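Local atomic coordinates of putative uncharacterized protein (Thermococcus onnurineus, PDB entry 3UEB), a protein that is of unknown function, belongs to the UPF0440 (DUF3194) family and forms a two-chain assembly of alpha-and-beta subunits. Residues Val47-Val52 with Glu67-Val72. Numbering follows the deposited sequence.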
loop_
_atom_site.group_PDB
_atom_site.type_symbol
_atom_site.label_atom_id
_atom_site.label_comp_id
_atom_site.label_asym_id
_atom_site.label_seq_id
_atom_site.Cartn_x
_atom_site.Cartn_y
_atom_site.Cartn_z
ATOM N N VAL A 47 10.915 -1.059 -14.145
ATOM C CA VAL A 47 10.612 -0.945 -12.728
ATOM C C VAL A 47 11.355 -2.045 -11.991
ATOM O O VAL A 47 10.832 -3.140 -11.792
ATOM C CB VAL A 47 9.099 -1.077 -12.447
ATOM C CG1 VAL A 47 8.836 -0.898 -10.950
ATOM C CG2 VAL A 47 8.327 -0.032 -13.252
ATOM N N LYS A 48 12.588 -1.751 -11.600
ATOM C CA LYS A 48 13.402 -2.717 -10.889
ATOM C C LYS A 48 12.841 -2.930 -9.482
ATOM O O LYS A 48 12.733 -4.062 -9.008
ATOM C CB LYS A 48 14.847 -2.217 -10.827
ATOM C CG LYS A 48 15.826 -3.141 -10.131
ATOM C CD LYS A 48 17.241 -2.595 -10.274
ATOM C CE LYS A 48 18.250 -3.384 -9.468
ATOM N NZ LYS A 48 19.607 -2.746 -9.533
ATOM N N ASP A 49 12.464 -1.843 -8.824
ATOM C CA ASP A 49 11.925 -1.947 -7.479
ATOM C C ASP A 49 11.058 -0.754 -7.151
ATOM O O ASP A 49 11.501 0.390 -7.247
ATOM C CB ASP A 49 13.055 -2.021 -6.453
ATOM C CG ASP A 49 12.548 -2.297 -5.044
ATOM O OD1 ASP A 49 12.104 -3.437 -4.785
ATOM O OD2 ASP A 49 12.595 -1.380 -4.195
ATOM N N ILE A 50 9.811 -1.029 -6.776
ATOM C CA ILE A 50 8.901 0.025 -6.393
ATOM C C ILE A 50 8.296 -0.307 -5.032
ATOM O O ILE A 50 7.928 -1.456 -4.759
ATOM C CB ILE A 50 7.781 0.232 -7.446
ATOM C CG1 ILE A 50 6.837 1.337 -6.971
ATOM C CG2 ILE A 50 7.029 -1.069 -7.705
ATOM C CD1 ILE A 50 5.650 1.581 -7.906
ATOM N N GLU A 51 8.220 0.702 -4.171
ATOM C CA GLU A 51 7.654 0.523 -2.843
ATOM C C GLU A 51 6.823 1.738 -2.478
ATOM O O GLU A 51 7.324 2.864 -2.451
ATOM C CB GLU A 51 8.764 0.335 -1.808
ATOM C CG GLU A 51 9.769 -0.717 -2.205
ATOM C CD GLU A 51 10.866 -0.884 -1.186
ATOM O OE1 GLU A 51 11.852 -1.581 -1.502
ATOM O OE2 GLU A 51 10.739 -0.321 -0.071
ATOM N N VAL A 52 5.548 1.504 -2.204
ATOM C CA VAL A 52 4.649 2.570 -1.836
ATOM C C VAL A 52 3.984 2.218 -0.510
ATOM O O VAL A 52 3.305 1.194 -0.375
ATOM C CB VAL A 52 3.600 2.796 -2.925
ATOM C CG1 VAL A 52 2.811 4.058 -2.618
ATOM C CG2 VAL A 52 4.296 2.923 -4.289
ATOM N N GLU A 67 4.626 7.166 1.442
ATOM C CA GLU A 67 6.038 7.134 1.140
ATOM C C GLU A 67 6.250 6.375 -0.157
ATOM O O GLU A 67 5.776 5.248 -0.311
ATOM C CB GLU A 67 6.796 6.475 2.287
ATOM C CG GLU A 67 8.300 6.581 2.160
ATOM C CD GLU A 67 9.001 6.373 3.490
ATOM O OE1 GLU A 67 10.253 6.349 3.497
ATOM O OE2 GLU A 67 8.296 6.242 4.523
ATOM N N VAL A 68 6.953 7.004 -1.093
ATOM C CA VAL A 68 7.221 6.389 -2.385
ATOM C C VAL A 68 8.714 6.169 -2.595
ATOM O O VAL A 68 9.527 7.050 -2.301
ATOM C CB VAL A 68 6.719 7.276 -3.557
ATOM C CG1 VAL A 68 6.738 6.479 -4.856
ATOM C CG2 VAL A 68 5.332 7.803 -3.267
ATOM N N TYR A 69 9.072 4.986 -3.082
ATOM C CA TYR A 69 10.459 4.672 -3.385
ATOM C C TYR A 69 10.430 3.980 -4.739
ATOM O O TYR A 69 9.682 3.026 -4.944
ATOM C CB TYR A 69 11.089 3.742 -2.341
ATOM C CG TYR A 69 12.475 3.275 -2.750
ATOM C CD1 TYR A 69 13.584 4.110 -2.614
ATOM C CD2 TYR A 69 12.665 2.027 -3.344
ATOM C CE1 TYR A 69 14.843 3.714 -3.060
ATOM C CE2 TYR A 69 13.921 1.625 -3.794
ATOM C CZ TYR A 69 15.003 2.471 -3.649
ATOM O OH TYR A 69 16.251 2.079 -4.081
ATOM N N LEU A 70 11.244 4.468 -5.668
ATOM C CA LEU A 70 11.271 3.903 -7.009
ATOM C C LEU A 70 12.690 3.782 -7.505
ATOM O O LEU A 70 13.489 4.702 -7.357
ATOM C CB LEU A 70 10.460 4.780 -7.971
ATOM C CG LEU A 70 10.450 4.375 -9.450
ATOM C CD1 LEU A 70 10.022 2.910 -9.585
ATOM C CD2 LEU A 70 9.490 5.279 -10.220
ATOM N N GLU A 71 12.987 2.638 -8.108
ATOM C CA GLU A 71 14.313 2.370 -8.625
ATOM C C GLU A 71 14.227 1.753 -10.017
ATOM O O GLU A 71 13.411 0.863 -10.265
ATOM C CB GLU A 71 15.029 1.410 -7.675
ATOM C CG GLU A 71 16.536 1.367 -7.812
ATOM C CD GLU A 71 17.161 0.319 -6.917
ATOM O OE1 GLU A 71 16.721 0.189 -5.754
ATOM O OE2 GLU A 71 18.096 -0.371 -7.371
ATOM N N VAL A 72 15.057 2.240 -10.931
ATOM C CA VAL A 72 15.096 1.694 -12.283
ATOM C C VAL A 72 16.512 1.148 -12.490
ATOM O O VAL A 72 17.420 1.489 -11.732
ATOM C CB VAL A 72 14.796 2.780 -13.356
ATOM C CG1 VAL A 72 13.429 3.390 -13.109
ATOM C CG2 VAL A 72 15.870 3.854 -13.336
HETATM O O HOH W 1 19.314 0.222 -9.978
#
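K48 and E71 both carry CG anti to the backbone N (chi1 -179° and -161°), and from there the extended lysine chain crosses the glutamate obliquely, NZ 3.5 Å from OE2 in a long salt bridge. A water bridges the pair, accepting from K48 NZ and donating to E71 OE2, and also donates to V72 O. The setting is an antiparallel beta hairpin, strands 49-56 and 63-71, that starts with a classic beta bulge, in which K48 and D49 share one partner, E71. Its O takes a fairly straight bond from D49 N (3.2 Å, 162° at the hydrogen), tilted from the carbonyl plane, and a weak one from K48 N. Beyond it, E51 and Y69 form a hydrogen-bonded pair, N to O in both directions.

On the face of D49, E51, Y69 and E71, the Y69 ring lies beside the E51 chain, CD2 4.0 Å from E51 CD, while D49 OD2 meets the ring edge in plane, 3.3 Å from CE2. Y69 OH donates to E71 OE1 at 2.6 Å, from above the carboxylate plane. An alanine here would probably leave E71 OE1 without its hydroxyl donor and open a gap beside the D49 carboxylate and the E51 chain. D49 OD1 bonds N57 of the second subunit, whose strand pairs with 49-52 and continues the sheet.

The other face packs on helices 20-41 and 80-104; there L70 CD1 reaches I50 CB at 4.1 Å.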